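Side-chain contacts in ATPase BagA (Mycobacterium tuberculosis H37Rv, PDB 6BS3), which hydrolyses ATP as one of the two subunits of the BagAB complex, an activity required for resistance to nitric oxide and elevated glycerol: residues 139-144 with 159-164; 21-26 with 196-201; 316-321 with 327-332. All blocks are in the same frame, centred on the assembly; numbering follows the deposited sequence.

In the fold
Contacts 1 and 2 lie in the buried core on the same side of the chain's centre, their centres 9 Å apart. Each sets a helix, 130-146 or 188-200, against one of two neighbouring parallel strands, 158-162 or 23-28, and the two contacts touch through both the strands and the side chains of the helices. Contact 3 lies about 25 Å from contact 1 and 27 Å from contact 2, between centres, and is partly exposed. It joins the loop after strand 312-316 to helix 324-336 around the adenine of ADP. The core pair meets across its segments through aliphatic groups and one threonine hydroxyl; in 316-321 with 327-332 aliphatic packing accompanies backbone hydrogen bonds to the nucleotide.

Contact 1: 139-144 with 159-164; sequences GKIKET and IVVDAP
Ile159, on the strand, pushes into the helix at Thr144, and both arms of its side chain reach one hydroxyl. Followed outward, CB of Ile159 carries two arms that both reach the threonine. The shorter arm ends at Ile159 CG2, 3.7 Å from Thr144 OG1. The longer arm starts at Ile159 CG1, 3.8 Å from Thr144 OG1, and a chi2 of -67° bends it so that the terminal methyl swings onto the helix backbone. There Ile159 CD1 lies 3.6 Å from Thr144 OG1 and equally 3.6 Å from Thr144 O. The buried hydroxyl that these methyls approach is already committed: with chi1 72°, Thr144 OG1 stands between its own backbone N and carbonyl carbon and gives its proton to Ile141 O, 2.7 Å away. That bond is bent at the acceptor, with a C=O...donor angle of 133°. The helix thus satisfies the hydroxyl internally, and across the contact it meets only the carbons of Ile159.

One turn earlier, Ile141 and Val161 reach toward each other tip to tip. Ile141 CD1 comes within 3.9 Å of Val161 CG1, while its other branch, Ile141 CG2, lies 4.1 Å from Val161 CG2; both valine methyls are therefore used. On another side of the helix, Lys140 and Glu143 form a salt bridge, and Glu143 also pairs with Arg147.

The contact joins a helix to the sheet it covers in the P-loop NTPase fold. Strand 158-162 runs between strands 51-56 and 23-28, and Leu53 of the first touches both Thr144 and Ile159. Leu23 of the second touches Ile141 and Val161, while Phe172 of helix 169-172 also packs on Ile141.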
loop_
_atom_site.group_PDB
_atom_site.type_symbol
_atom_site.label_atom_id
_atom_site.label_comp_id
_atom_site.label_asym_id
_atom_site.label_seq_id
_atom_site.Cartn_x
_atom_site.Cartn_y
_atom_site.Cartn_z
ATOM N N GLY A 139 15.775 -12.367 14.544
ATOM C CA GLY A 139 16.298 -13.278 15.560
ATOM C C GLY A 139 15.269 -14.316 15.961
ATOM O O GLY A 139 15.608 -15.488 16.126
ATOM N N LYS A 140 13.997 -13.907 16.086
ATOM C CA LYS A 140 12.887 -14.809 16.419
ATOM C C LYS A 140 12.580 -15.726 15.234
ATOM O O LYS A 140 12.298 -16.902 15.441
ATOM C CB LYS A 140 11.631 -14.026 16.872
ATOM C CG LYS A 140 10.412 -14.900 17.212
ATOM C CD LYS A 140 10.663 -15.834 18.379
ATOM C CE LYS A 140 9.567 -16.851 18.538
ATOM N NZ LYS A 140 9.918 -17.870 19.562
ATOM N N ILE A 141 12.645 -15.186 14.002
ATOM C CA ILE A 141 12.443 -15.934 12.761
ATOM C C ILE A 141 13.496 -17.060 12.706
ATOM O O ILE A 141 13.131 -18.216 12.513
ATOM C CB ILE A 141 12.518 -14.990 11.527
ATOM C CG1 ILE A 141 11.240 -14.092 11.427
ATOM C CG2 ILE A 141 12.757 -15.795 10.218
ATOM C CD1 ILE A 141 11.382 -12.860 10.322
ATOM N N LYS A 142 14.778 -16.730 12.966
ATOM C CA LYS A 142 15.868 -17.701 12.985
ATOM C C LYS A 142 15.635 -18.818 14.032
ATOM O O LYS A 142 15.939 -19.979 13.759
ATOM C CB LYS A 142 17.204 -16.978 13.205
ATOM C CG LYS A 142 18.440 -17.870 13.077
ATOM C CD LYS A 142 19.090 -18.061 14.416
ATOM C CE LYS A 142 20.341 -18.891 14.339
ATOM N NZ LYS A 142 20.868 -19.156 15.700
ATOM N N GLU A 143 15.109 -18.462 15.211
ATOM C CA GLU A 143 14.817 -19.403 16.298
ATOM C C GLU A 143 13.754 -20.436 15.857
ATOM O O GLU A 143 13.876 -21.602 16.214
ATOM C CB GLU A 143 14.383 -18.641 17.579
ATOM C CG GLU A 143 14.199 -19.507 18.832
ATOM C CD GLU A 143 12.889 -20.275 18.941
ATOM O OE1 GLU A 143 11.843 -19.744 18.499
ATOM O OE2 GLU A 143 12.910 -21.414 19.465
ATOM N N THR A 144 12.733 -20.016 15.071
ATOM C CA THR A 144 11.682 -20.927 14.591
ATOM C C THR A 144 12.204 -21.899 13.537
ATOM O O THR A 144 11.749 -23.042 13.492
ATOM C CB THR A 144 10.437 -20.159 14.114
ATOM O OG1 THR A 144 10.726 -19.496 12.883
ATOM C CG2 THR A 144 9.896 -19.176 15.168
ATOM N N ILE A 159 9.167 -22.471 7.203
ATOM C CA ILE A 159 8.717 -21.221 7.815
ATOM C C ILE A 159 8.405 -20.272 6.661
ATOM O O ILE A 159 9.239 -20.075 5.771
ATOM C CB ILE A 159 9.787 -20.594 8.770
ATOM C CG1 ILE A 159 10.366 -21.627 9.800
ATOM C CG2 ILE A 159 9.270 -19.308 9.456
ATOM C CD1 ILE A 159 9.484 -22.168 10.829
ATOM N N VAL A 160 7.204 -19.699 6.672
ATOM C CA VAL A 160 6.796 -18.730 5.656
ATOM C C VAL A 160 6.580 -17.398 6.369
ATOM O O VAL A 160 5.800 -17.314 7.318
ATOM C CB VAL A 160 5.579 -19.173 4.784
ATOM C CG1 VAL A 160 5.269 -18.126 3.705
ATOM C CG2 VAL A 160 5.820 -20.562 4.149
ATOM N N VAL A 161 7.341 -16.386 5.966
ATOM C CA VAL A 161 7.227 -15.067 6.556
ATOM C C VAL A 161 6.478 -14.138 5.600
ATOM O O VAL A 161 6.868 -13.994 4.432
ATOM C CB VAL A 161 8.603 -14.489 7.027
ATOM C CG1 VAL A 161 8.442 -13.137 7.718
ATOM C CG2 VAL A 161 9.320 -15.468 7.952
ATOM N N ASP A 162 5.355 -13.554 6.101
ATOM C CA ASP A 162 4.589 -12.487 5.469
ATOM C C ASP A 162 5.483 -11.296 5.904
ATOM O O ASP A 162 5.417 -10.817 7.037
ATOM C CB ASP A 162 3.173 -12.448 6.056
ATOM C CG ASP A 162 2.266 -11.284 5.696
ATOM O OD1 ASP A 162 2.676 -10.429 4.884
ATOM O OD2 ASP A 162 1.159 -11.219 6.242
ATOM N N ALA A 163 6.443 -10.962 5.039
ATOM C CA ALA A 163 7.529 -10.019 5.308
ATOM C C ALA A 163 7.193 -8.526 5.082
ATOM O O ALA A 163 6.206 -8.222 4.414
ATOM C CB ALA A 163 8.747 -10.428 4.470
ATOM N N PRO A 164 8.037 -7.577 5.560
ATOM C CA PRO A 164 7.815 -6.166 5.230
ATOM C C PRO A 164 7.791 -5.914 3.690
ATOM O O PRO A 164 8.272 -6.753 2.908
ATOM C CB PRO A 164 9.004 -5.471 5.914
ATOM C CG PRO A 164 9.398 -6.372 7.009
ATOM C CD PRO A 164 9.268 -7.718 6.367
#

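Contact 2: 21-26 with 196-201; sequences VRLHLV and VKLLHS
Leu23 holds CG anti to its backbone N (chi1 173°), whereas Leu199 holds CG beside the backbone N and anti to the carbonyl carbon (chi1 -65°); between them these turns carry one methyl of each into the gap between strand and helix. The setting is the parallel part of the mixed sheet of a P-loop NTPase, an alpha/beta fold in which strand 23-28 leads into the nucleotide-binding loop and helix 188-200 covers part of one sheet face. The short axes pass 10.6 Å apart at an angle of 75°, so the helix runs steeply across the strand, and two successive residues, Leu198 and Leu199, meet it.

Leu23 CD2 is the common point. It lies 4.0 Å from Leu199 CD2, the two side chains crossing at a slant, and 4.3 Å from Leu198 CD2, so both helix residues share one strand methyl. Leu25, the next residue facing the same way on the strand, adds CD1 at 4.3 Å from Leu199 CD2. Leu198 also packs on Lys142 and Val145 of helix 130-146, which joins the two helices over the sheet, while Leu232 reaches Leu199.

Near the end of 196-201, side chains and backbone amides share carbonyls of the same segment. Ser201 OG and Ser201 N approach Leu198 O from the same face of its plane. Val196 O instead receives His200 N and His200 ND1 from opposite faces, and His200 ND1 makes its 2.8 Å bond to Val196 O nearly within the imidazole plane, while NE2 of that ring bonds to Met230 O.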
loop_
_atom_site.group_PDB
_atom_site.type_symbol
_atom_site.label_atom_id
_atom_site.label_comp_id
_atom_site.label_asym_id
_atom_site.label_seq_id
_atom_site.Cartn_x
_atom_site.Cartn_y
_atom_site.Cartn_z
ATOM N N VAL A 21 14.535 -25.270 0.621
ATOM C CA VAL A 21 14.448 -24.024 1.402
ATOM C C VAL A 21 13.555 -24.246 2.652
ATOM O O VAL A 21 12.437 -24.761 2.535
ATOM C CB VAL A 21 13.943 -22.829 0.527
ATOM C CG1 VAL A 21 13.563 -21.618 1.378
ATOM C CG2 VAL A 21 14.971 -22.434 -0.527
ATOM N N ARG A 22 14.056 -23.822 3.831
ATOM C CA ARG A 22 13.366 -23.897 5.127
ATOM C C ARG A 22 12.743 -22.550 5.489
ATOM O O ARG A 22 11.782 -22.514 6.263
ATOM C CB ARG A 22 14.353 -24.280 6.245
ATOM C CG ARG A 22 15.127 -25.603 6.050
ATOM C CD ARG A 22 14.542 -26.885 6.679
ATOM N NE ARG A 22 13.608 -26.694 7.799
ATOM C CZ ARG A 22 13.945 -26.204 8.985
ATOM N NH1 ARG A 22 15.196 -25.822 9.222
ATOM N NH2 ARG A 22 13.025 -26.041 9.927
ATOM N N LEU A 23 13.317 -21.436 4.984
ATOM C CA LEU A 23 12.829 -20.085 5.282
ATOM C C LEU A 23 12.401 -19.349 4.033
ATOM O O LEU A 23 13.250 -18.969 3.233
ATOM C CB LEU A 23 13.870 -19.259 6.088
ATOM C CG LEU A 23 13.550 -17.762 6.311
ATOM C CD1 LEU A 23 12.276 -17.576 7.134
ATOM C CD2 LEU A 23 14.749 -17.017 6.902
ATOM N N HIS A 24 11.086 -19.103 3.902
ATOM C CA HIS A 24 10.518 -18.391 2.750
ATOM C C HIS A 24 10.087 -17.006 3.156
ATOM O O HIS A 24 9.264 -16.866 4.055
ATOM C CB HIS A 24 9.325 -19.148 2.128
ATOM C CG HIS A 24 9.692 -20.493 1.586
ATOM N ND1 HIS A 24 10.047 -20.667 0.254
ATOM C CD2 HIS A 24 9.745 -21.689 2.212
ATOM C CE1 HIS A 24 10.314 -21.954 0.119
ATOM N NE2 HIS A 24 10.149 -22.606 1.271
ATOM N N LEU A 25 10.648 -15.977 2.509
ATOM C CA LEU A 25 10.271 -14.609 2.840
ATOM C C LEU A 25 9.433 -14.064 1.693
ATOM O O LEU A 25 9.872 -14.100 0.548
ATOM C CB LEU A 25 11.517 -13.736 3.119
ATOM C CG LEU A 25 12.410 -14.137 4.292
ATOM C CD1 LEU A 25 13.866 -13.779 4.008
ATOM C CD2 LEU A 25 11.999 -13.412 5.564
ATOM N N VAL A 26 8.209 -13.623 1.991
ATOM C CA VAL A 26 7.262 -13.118 0.989
ATOM C C VAL A 26 7.161 -11.604 1.076
ATOM O O VAL A 26 6.579 -11.046 2.024
ATOM C CB VAL A 26 5.866 -13.834 1.035
ATOM C CG1 VAL A 26 4.967 -13.363 -0.105
ATOM C CG2 VAL A 26 6.018 -15.359 0.994
ATOM N N VAL A 196 22.826 -13.905 9.893
ATOM C CA VAL A 196 23.481 -13.560 8.622
ATOM C C VAL A 196 23.722 -14.832 7.794
ATOM O O VAL A 196 23.405 -14.841 6.604
ATOM C CB VAL A 196 24.814 -12.785 8.846
ATOM C CG1 VAL A 196 25.694 -12.786 7.595
ATOM C CG2 VAL A 196 24.554 -11.364 9.306
ATOM N N LYS A 197 24.304 -15.888 8.428
ATOM C CA LYS A 197 24.616 -17.176 7.796
ATOM C C LYS A 197 23.353 -17.821 7.242
ATOM O O LYS A 197 23.370 -18.285 6.106
ATOM C CB LYS A 197 25.294 -18.130 8.795
ATOM C CG LYS A 197 26.798 -18.206 8.640
ATOM C CD LYS A 197 27.452 -18.881 9.844
ATOM C CE LYS A 197 28.128 -17.882 10.756
ATOM N NZ LYS A 197 28.492 -18.470 12.072
ATOM N N LEU A 198 22.258 -17.844 8.046
ATOM C CA LEU A 198 20.977 -18.416 7.639
ATOM C C LEU A 198 20.407 -17.670 6.436
ATOM O O LEU A 198 20.086 -18.313 5.436
ATOM C CB LEU A 198 19.962 -18.467 8.805
ATOM C CG LEU A 198 18.508 -18.866 8.434
ATOM C CD1 LEU A 198 18.430 -20.288 7.888
ATOM C CD2 LEU A 198 17.587 -18.740 9.609
ATOM N N LEU A 199 20.311 -16.325 6.525
ATOM C CA LEU A 199 19.757 -15.467 5.463
ATOM C C LEU A 199 20.465 -15.589 4.122
ATOM O O LEU A 199 19.795 -15.616 3.100
ATOM C CB LEU A 199 19.690 -13.996 5.884
ATOM C CG LEU A 199 18.739 -13.656 7.028
ATOM C CD1 LEU A 199 18.929 -12.216 7.475
ATOM C CD2 LEU A 199 17.271 -13.964 6.659
ATOM N N HIS A 200 21.799 -15.705 4.136
ATOM C CA HIS A 200 22.646 -15.808 2.940
ATOM C C HIS A 200 22.775 -17.251 2.368
ATOM O O HIS A 200 23.256 -17.412 1.249
ATOM C CB HIS A 200 24.030 -15.169 3.213
ATOM C CG HIS A 200 23.929 -13.679 3.286
ATOM N ND1 HIS A 200 23.474 -13.039 4.437
ATOM C CD2 HIS A 200 24.118 -12.750 2.321
ATOM C CE1 HIS A 200 23.418 -11.753 4.139
ATOM N NE2 HIS A 200 23.796 -11.527 2.880
ATOM N N SER A 201 22.266 -18.271 3.082
ATOM C CA SER A 201 22.349 -19.662 2.636
ATOM C C SER A 201 21.237 -20.097 1.669
ATOM O O SER A 201 20.284 -19.354 1.415
ATOM C CB SER A 201 22.403 -20.605 3.835
ATOM O OG SER A 201 21.113 -20.768 4.398
#

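Contact 3: 316-321 with 327-332; sequences PTVSDG and LYELSE. With ADP (adenosine-5'-diphosphate), chain C.
The adenine of ADP is met along its N1-N6 edge by the backbone of Pro316 and Val318, while side chains of Val318 and Leu330 stand above one side of its plane, offset to that same rim. N6 donates to Pro316 O at 2.9 Å, with an N-H...acceptor angle of 152°. Val318 N gives a straighter bond, 171°, to adenine N1 at 3.0 Å. Above the rim, Val318 CB lies 3.7 Å from N1 of ADP, and Leu330 CD2 is 3.9 Å from N6.

The two segments also touch directly around this edge. Leu330 CD2 lies 4.0 Å from Pro316 CD, the side chains sliding past each other in opposite directions, and 4.2 Å from Val318 CG2. Glu329 skirts the same valine methyl from the more open side. Behind Leu330 stands Thr36 of helix 34-46, whose OG1 is hydrogen-bonded to ADP, and Asp320 forms a salt bridge with a basic side chain of the other protein chain.

A carbonyl facing N6 and an amide facing N1 match the donor-acceptor pattern of adenine; guanine, with O6 and N1-H there, would oppose it, consistent with a site for adenine nucleotides.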
loop_
_atom_site.group_PDB
_atom_site.type_symbol
_atom_site.label_atom_id
_atom_site.label_comp_id
_atom_site.label_asym_id
_atom_site.label_seq_id
_atom_site.Cartn_x
_atom_site.Cartn_y
_atom_site.Cartn_z
ATOM N N PRO A 316 -4.364 -16.486 -10.367
ATOM C CA PRO A 316 -5.514 -15.797 -10.959
ATOM C C PRO A 316 -6.128 -14.780 -9.978
ATOM O O PRO A 316 -5.658 -14.616 -8.843
ATOM C CB PRO A 316 -6.487 -16.952 -11.231
ATOM C CG PRO A 316 -6.246 -17.901 -10.070
ATOM C CD PRO A 316 -4.752 -17.801 -9.796
ATOM N N THR A 317 -7.180 -14.090 -10.441
ATOM C CA THR A 317 -7.974 -13.168 -9.654
ATOM C C THR A 317 -9.141 -13.995 -9.112
ATOM O O THR A 317 -9.845 -14.655 -9.887
ATOM C CB THR A 317 -8.540 -12.036 -10.550
ATOM O OG1 THR A 317 -7.478 -11.258 -11.090
ATOM C CG2 THR A 317 -9.538 -11.136 -9.813
ATOM N N VAL A 318 -9.356 -13.932 -7.795
ATOM C CA VAL A 318 -10.497 -14.545 -7.108
ATOM C C VAL A 318 -11.651 -13.522 -7.304
ATOM O O VAL A 318 -11.525 -12.369 -6.885
ATOM C CB VAL A 318 -10.163 -14.842 -5.618
ATOM C CG1 VAL A 318 -11.417 -15.205 -4.840
ATOM C CG2 VAL A 318 -9.113 -15.945 -5.496
ATOM N N SER A 319 -12.747 -13.990 -7.875
ATOM C CA SER A 319 -13.743 -13.116 -8.540
ATOM C C SER A 319 -14.365 -12.186 -7.505
ATOM O O SER A 319 -14.482 -11.001 -7.770
ATOM C CB SER A 319 -14.808 -13.925 -9.235
ATOM O OG SER A 319 -15.586 -14.692 -8.324
ATOM N N ASP A 320 -14.691 -12.759 -6.339
ATOM C CA ASP A 320 -15.254 -12.057 -5.153
ATOM C C ASP A 320 -14.141 -11.859 -4.113
ATOM O O ASP A 320 -12.957 -11.941 -4.494
ATOM C CB ASP A 320 -16.450 -12.816 -4.572
ATOM C CG ASP A 320 -17.634 -12.893 -5.522
ATOM O OD1 ASP A 320 -17.834 -13.967 -6.123
ATOM O OD2 ASP A 320 -18.347 -11.878 -5.651
ATOM N N GLY A 321 -14.518 -11.608 -2.852
ATOM C CA GLY A 321 -13.564 -11.394 -1.741
ATOM C C GLY A 321 -12.771 -12.651 -1.412
ATOM O O GLY A 321 -13.302 -13.756 -1.639
ATOM N N LEU A 327 -8.168 -19.139 -0.358
ATOM C CA LEU A 327 -6.782 -19.481 0.012
ATOM C C LEU A 327 -6.414 -20.877 -0.481
ATOM O O LEU A 327 -5.289 -21.081 -0.944
ATOM C CB LEU A 327 -6.515 -19.368 1.523
ATOM C CG LEU A 327 -6.497 -17.977 2.116
ATOM C CD1 LEU A 327 -6.364 -18.060 3.646
ATOM C CD2 LEU A 327 -5.393 -17.117 1.489
ATOM N N TYR A 328 -7.383 -21.815 -0.411
ATOM C CA TYR A 328 -7.193 -23.178 -0.899
ATOM C C TYR A 328 -7.106 -23.211 -2.422
ATOM O O TYR A 328 -6.260 -23.932 -2.928
ATOM C CB TYR A 328 -8.232 -24.151 -0.321
ATOM C CG TYR A 328 -7.950 -24.480 1.131
ATOM C CD1 TYR A 328 -7.110 -25.536 1.479
ATOM C CD2 TYR A 328 -8.456 -23.687 2.156
ATOM C CE1 TYR A 328 -6.838 -25.835 2.813
ATOM C CE2 TYR A 328 -8.166 -23.956 3.493
ATOM C CZ TYR A 328 -7.377 -25.047 3.820
ATOM O OH TYR A 328 -7.110 -25.309 5.143
ATOM N N GLU A 329 -7.875 -22.356 -3.145
ATOM C CA GLU A 329 -7.795 -22.252 -4.623
ATOM C C GLU A 329 -6.436 -21.700 -5.051
ATOM O O GLU A 329 -5.869 -22.173 -6.030
ATOM C CB GLU A 329 -8.897 -21.346 -5.211
ATOM C CG GLU A 329 -10.310 -21.847 -4.981
ATOM C CD GLU A 329 -11.427 -20.862 -5.289
ATOM O OE1 GLU A 329 -11.148 -19.761 -5.818
ATOM O OE2 GLU A 329 -12.597 -21.204 -5.001
ATOM N N LEU A 330 -5.910 -20.706 -4.317
ATOM C CA LEU A 330 -4.594 -20.134 -4.629
ATOM C C LEU A 330 -3.467 -21.124 -4.312
ATOM O O LEU A 330 -2.513 -21.204 -5.080
ATOM C CB LEU A 330 -4.371 -18.778 -3.944
ATOM C CG LEU A 330 -5.311 -17.633 -4.350
ATOM C CD1 LEU A 330 -5.082 -16.431 -3.452
ATOM C CD2 LEU A 330 -5.111 -17.214 -5.827
ATOM N N SER A 331 -3.617 -21.918 -3.227
ATOM C CA SER A 331 -2.665 -22.970 -2.827
ATOM C C SER A 331 -2.620 -24.052 -3.928
ATOM O O SER A 331 -1.537 -24.446 -4.370
ATOM C CB SER A 331 -3.089 -23.586 -1.492
ATOM O OG SER A 331 -2.243 -24.665 -1.132
ATOM N N GLU A 332 -3.816 -24.479 -4.398
ATOM C CA GLU A 332 -3.989 -25.423 -5.494
ATOM C C GLU A 332 -3.333 -24.863 -6.789
ATOM O O GLU A 332 -2.610 -25.597 -7.450
ATOM C CB GLU A 332 -5.481 -25.752 -5.697
ATOM C CG GLU A 332 -5.735 -26.780 -6.787
ATOM C CD GLU A 332 -5.387 -28.214 -6.430
ATOM O OE1 GLU A 332 -4.198 -28.588 -6.552
ATOM O OE2 GLU A 332 -6.309 -28.968 -6.036
HETATM P PB ADP C . -0.489 -7.118 1.005
HETATM O O1B ADP C . -0.272 -7.958 2.282
HETATM O O2B ADP C . -0.861 -5.671 1.404
HETATM O O3B ADP C . 0.663 -7.156 0.038
HETATM P PA ADP C . -3.095 -8.514 0.717
HETATM O O1A ADP C . -3.692 -7.922 2.005
HETATM O O2A ADP C . -2.789 -9.955 0.866
HETATM O O3A ADP C . -1.795 -7.693 0.302
HETATM O "O5'" ADP C . -3.971 -8.158 -0.557
HETATM C "C5'" ADP C . -4.501 -6.859 -0.908
HETATM C "C4'" ADP C . -5.961 -7.035 -1.257
HETATM O "O4'" ADP C . -6.074 -7.837 -2.451
HETATM C "C3'" ADP C . -6.830 -7.730 -0.205
HETATM O "O3'" ADP C . -8.120 -7.138 -0.182
HETATM C "C2'" ADP C . -6.868 -9.184 -0.694
HETATM O "O2'" ADP C . -7.997 -9.921 -0.235
HETATM C "C1'" ADP C . -6.865 -8.986 -2.208
HETATM N N9 ADP C . -6.313 -10.097 -2.983
HETATM C C8 ADP C . -5.068 -10.662 -2.860
HETATM N N7 ADP C . -4.815 -11.597 -3.744
HETATM C C5 ADP C . -5.977 -11.659 -4.500
HETATM C C6 ADP C . -6.344 -12.433 -5.624
HETATM N N6 ADP C . -5.563 -13.364 -6.174
HETATM N N1 ADP C . -7.563 -12.211 -6.172
HETATM C C2 ADP C . -8.360 -11.288 -5.621
HETATM N N3 ADP C . -8.132 -10.517 -4.552
HETATM C C4 ADP C . -6.909 -10.742 -4.040
#